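Local atomic coordinates of endo alpha-1,4 polygalactosaminidase (Neosartorya fumigata, PDB entry 6OJ1), a protein that is an endo-alpha-1,4-galactosaminidase, a fungal glycoside hydrolase of family GH114 that disrupts microbial biofilms. Residues I83-A88 against G144-N149. Numbering follows the deposited sequence.
Sequences ICYFSA and GVDPDN
Strand residues 83–87 run parallel to 144–148 as adjacent strands of the GH114 (beta/alpha)-barrel, their axes 24° apart, joined by a ladder in which C84 N gives to G144 O at 2.8 Å, D146 N to C84 O, F86 N to D146 O, D148 N to F86 O and, past the strand end, A88 N to D148 O. On the face bearing I83, Y85, D146 and D148, opposite the helices, the hydroxyl of Y85 donates to D148 OD2 at 2.6 Å, which accepts with its anti lone pair, the one away from OD1. Y85 CG stands anti to the backbone N (chi1 165°), which carries the long ring over toward D148, whose OD2 lies at the ring edge; ring and carboxylate planes are 66° apart. A salt bridge from OD1 to K187 gives this buried carboxylate, near a bound potassium ion, a second partner. I83 CG2 packs on D146 CB at 3.5 Å, an apolar branch against the aspartate's methylene. At the strand ends, N149 ND2 donates to S87 OG at 2.9 Å, and that small hydroxyl also bonds S90. The other face is apolar: V145 CB meets the edge of the F86 ring, while P147, which has no N–H, falls where the nitrogen points away from 83–87, so this ladder loses no bond. F86 and V145 pack against helix 124–140, A88 and P147 against L173 of helix 163–179, while strand 59–63 continues the sheet beyond I83 and Y85.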
loop_
_atom_site.group_PDB
_atom_site.type_symbol
_atom_site.label_atom_id
_atom_site.label_comp_id
_atom_site.label_asym_id
_atom_site.label_seq_id
_atom_site.Cartn_x
_atom_site.Cartn_y
_atom_site.Cartn_z
ATOM N N ILE A 83 0.174 6.361 -7.429
ATOM C CA ILE A 83 -0.580 5.763 -6.333
ATOM C C ILE A 83 -0.175 6.506 -5.074
ATOM O O ILE A 83 1.017 6.723 -4.837
ATOM C CB ILE A 83 -0.278 4.260 -6.198
ATOM C CG1 ILE A 83 -0.742 3.494 -7.438
ATOM C CG2 ILE A 83 -0.951 3.664 -4.951
ATOM C CD1 ILE A 83 -0.344 2.002 -7.425
ATOM N N CYS A 84 -1.156 6.905 -4.272
ATOM C CA CYS A 84 -0.905 7.693 -3.076
ATOM C C CYS A 84 -1.094 6.802 -1.858
ATOM O O CYS A 84 -2.205 6.310 -1.598
ATOM C CB CYS A 84 -1.826 8.908 -3.034
ATOM S SG CYS A 84 -1.345 10.076 -4.345
ATOM N N TYR A 85 0.000 6.588 -1.142
ATOM C CA TYR A 85 0.032 5.777 0.069
ATOM C C TYR A 85 -0.538 6.556 1.253
ATOM O O TYR A 85 -0.216 7.729 1.451
ATOM C CB TYR A 85 1.486 5.364 0.360
ATOM C CG TYR A 85 1.684 4.828 1.765
ATOM C CD1 TYR A 85 1.949 5.687 2.833
ATOM C CD2 TYR A 85 1.567 3.470 2.026
ATOM C CE1 TYR A 85 2.088 5.199 4.142
ATOM C CE2 TYR A 85 1.715 2.977 3.312
ATOM C CZ TYR A 85 1.973 3.845 4.369
ATOM O OH TYR A 85 2.099 3.364 5.659
ATOM N N PHE A 86 -1.332 5.886 2.085
ATOM C CA PHE A 86 -1.641 6.423 3.401
ATOM C C PHE A 86 -1.999 5.248 4.299
ATOM O O PHE A 86 -2.275 4.147 3.820
ATOM C CB PHE A 86 -2.776 7.450 3.356
ATOM C CG PHE A 86 -4.150 6.846 3.057
ATOM C CD1 PHE A 86 -4.571 6.660 1.742
ATOM C CD2 PHE A 86 -5.028 6.519 4.095
ATOM C CE1 PHE A 86 -5.832 6.118 1.470
ATOM C CE2 PHE A 86 -6.278 5.984 3.829
ATOM C CZ PHE A 86 -6.691 5.793 2.514
ATOM N N SER A 87 -1.936 5.470 5.600
ATOM C CA SER A 87 -2.287 4.415 6.546
ATOM C C SER A 87 -3.765 4.512 6.860
ATOM O O SER A 87 -4.218 5.515 7.420
ATOM C CB SER A 87 -1.474 4.506 7.835
ATOM O OG SER A 87 -1.826 3.410 8.676
ATOM N N ALA A 88 -4.518 3.462 6.517
ATOM C CA ALA A 88 -5.933 3.443 6.837
ATOM C C ALA A 88 -6.217 2.746 8.166
ATOM O O ALA A 88 -7.246 3.016 8.782
ATOM C CB ALA A 88 -6.704 2.756 5.706
ATOM N N GLY A 144 -4.567 6.484 -7.868
ATOM C CA GLY A 144 -5.036 5.403 -7.025
ATOM C C GLY A 144 -4.487 5.637 -5.640
ATOM O O GLY A 144 -3.697 6.555 -5.414
ATOM N N VAL A 145 -4.923 4.795 -4.702
ATOM C CA VAL A 145 -4.484 4.902 -3.315
ATOM C C VAL A 145 -4.048 3.529 -2.820
ATOM O O VAL A 145 -4.540 2.490 -3.280
ATOM C CB VAL A 145 -5.581 5.492 -2.397
ATOM C CG1 VAL A 145 -5.877 6.969 -2.751
ATOM C CG2 VAL A 145 -6.870 4.662 -2.468
ATOM N N ASP A 146 -3.127 3.540 -1.849
ATOM C CA ASP A 146 -2.501 2.339 -1.290
ATOM C C ASP A 146 -2.701 2.393 0.221
ATOM O O ASP A 146 -1.842 2.914 0.950
ATOM C CB ASP A 146 -1.017 2.293 -1.686
ATOM C CG ASP A 146 -0.239 1.170 -1.010
ATOM O OD1 ASP A 146 -0.847 0.207 -0.496
ATOM O OD2 ASP A 146 1.004 1.259 -0.985
ATOM N N PRO A 147 -3.831 1.881 0.728
ATOM C CA PRO A 147 -4.174 2.040 2.154
ATOM C C PRO A 147 -3.526 0.962 3.014
ATOM O O PRO A 147 -3.754 -0.236 2.812
ATOM C CB PRO A 147 -5.710 1.924 2.166
ATOM C CG PRO A 147 -6.128 1.979 0.698
ATOM C CD PRO A 147 -4.978 1.373 -0.041
ATOM N N ASP A 148 -2.727 1.397 3.994
ATOM C CA ASP A 148 -1.888 0.507 4.782
ATOM C C ASP A 148 -2.616 0.022 6.024
ATOM O O ASP A 148 -3.618 0.605 6.469
ATOM C CB ASP A 148 -0.588 1.232 5.186
ATOM C CG ASP A 148 0.562 0.287 5.494
ATOM O OD1 ASP A 148 0.413 -0.963 5.407
ATOM O OD2 ASP A 148 1.659 0.812 5.805
ATOM N N ASN A 149 -2.104 -1.080 6.560
ATOM C CA ASN A 149 -2.459 -1.583 7.892
ATOM C C ASN A 149 -3.923 -1.977 7.985
ATOM O O ASN A 149 -4.610 -1.674 8.964
ATOM C CB ASN A 149 -2.075 -0.556 8.950
ATOM C CG ASN A 149 -0.594 -0.300 8.966
ATOM O OD1 ASN A 149 0.205 -1.240 9.103
ATOM N ND2 ASN A 149 -0.200 0.955 8.759
#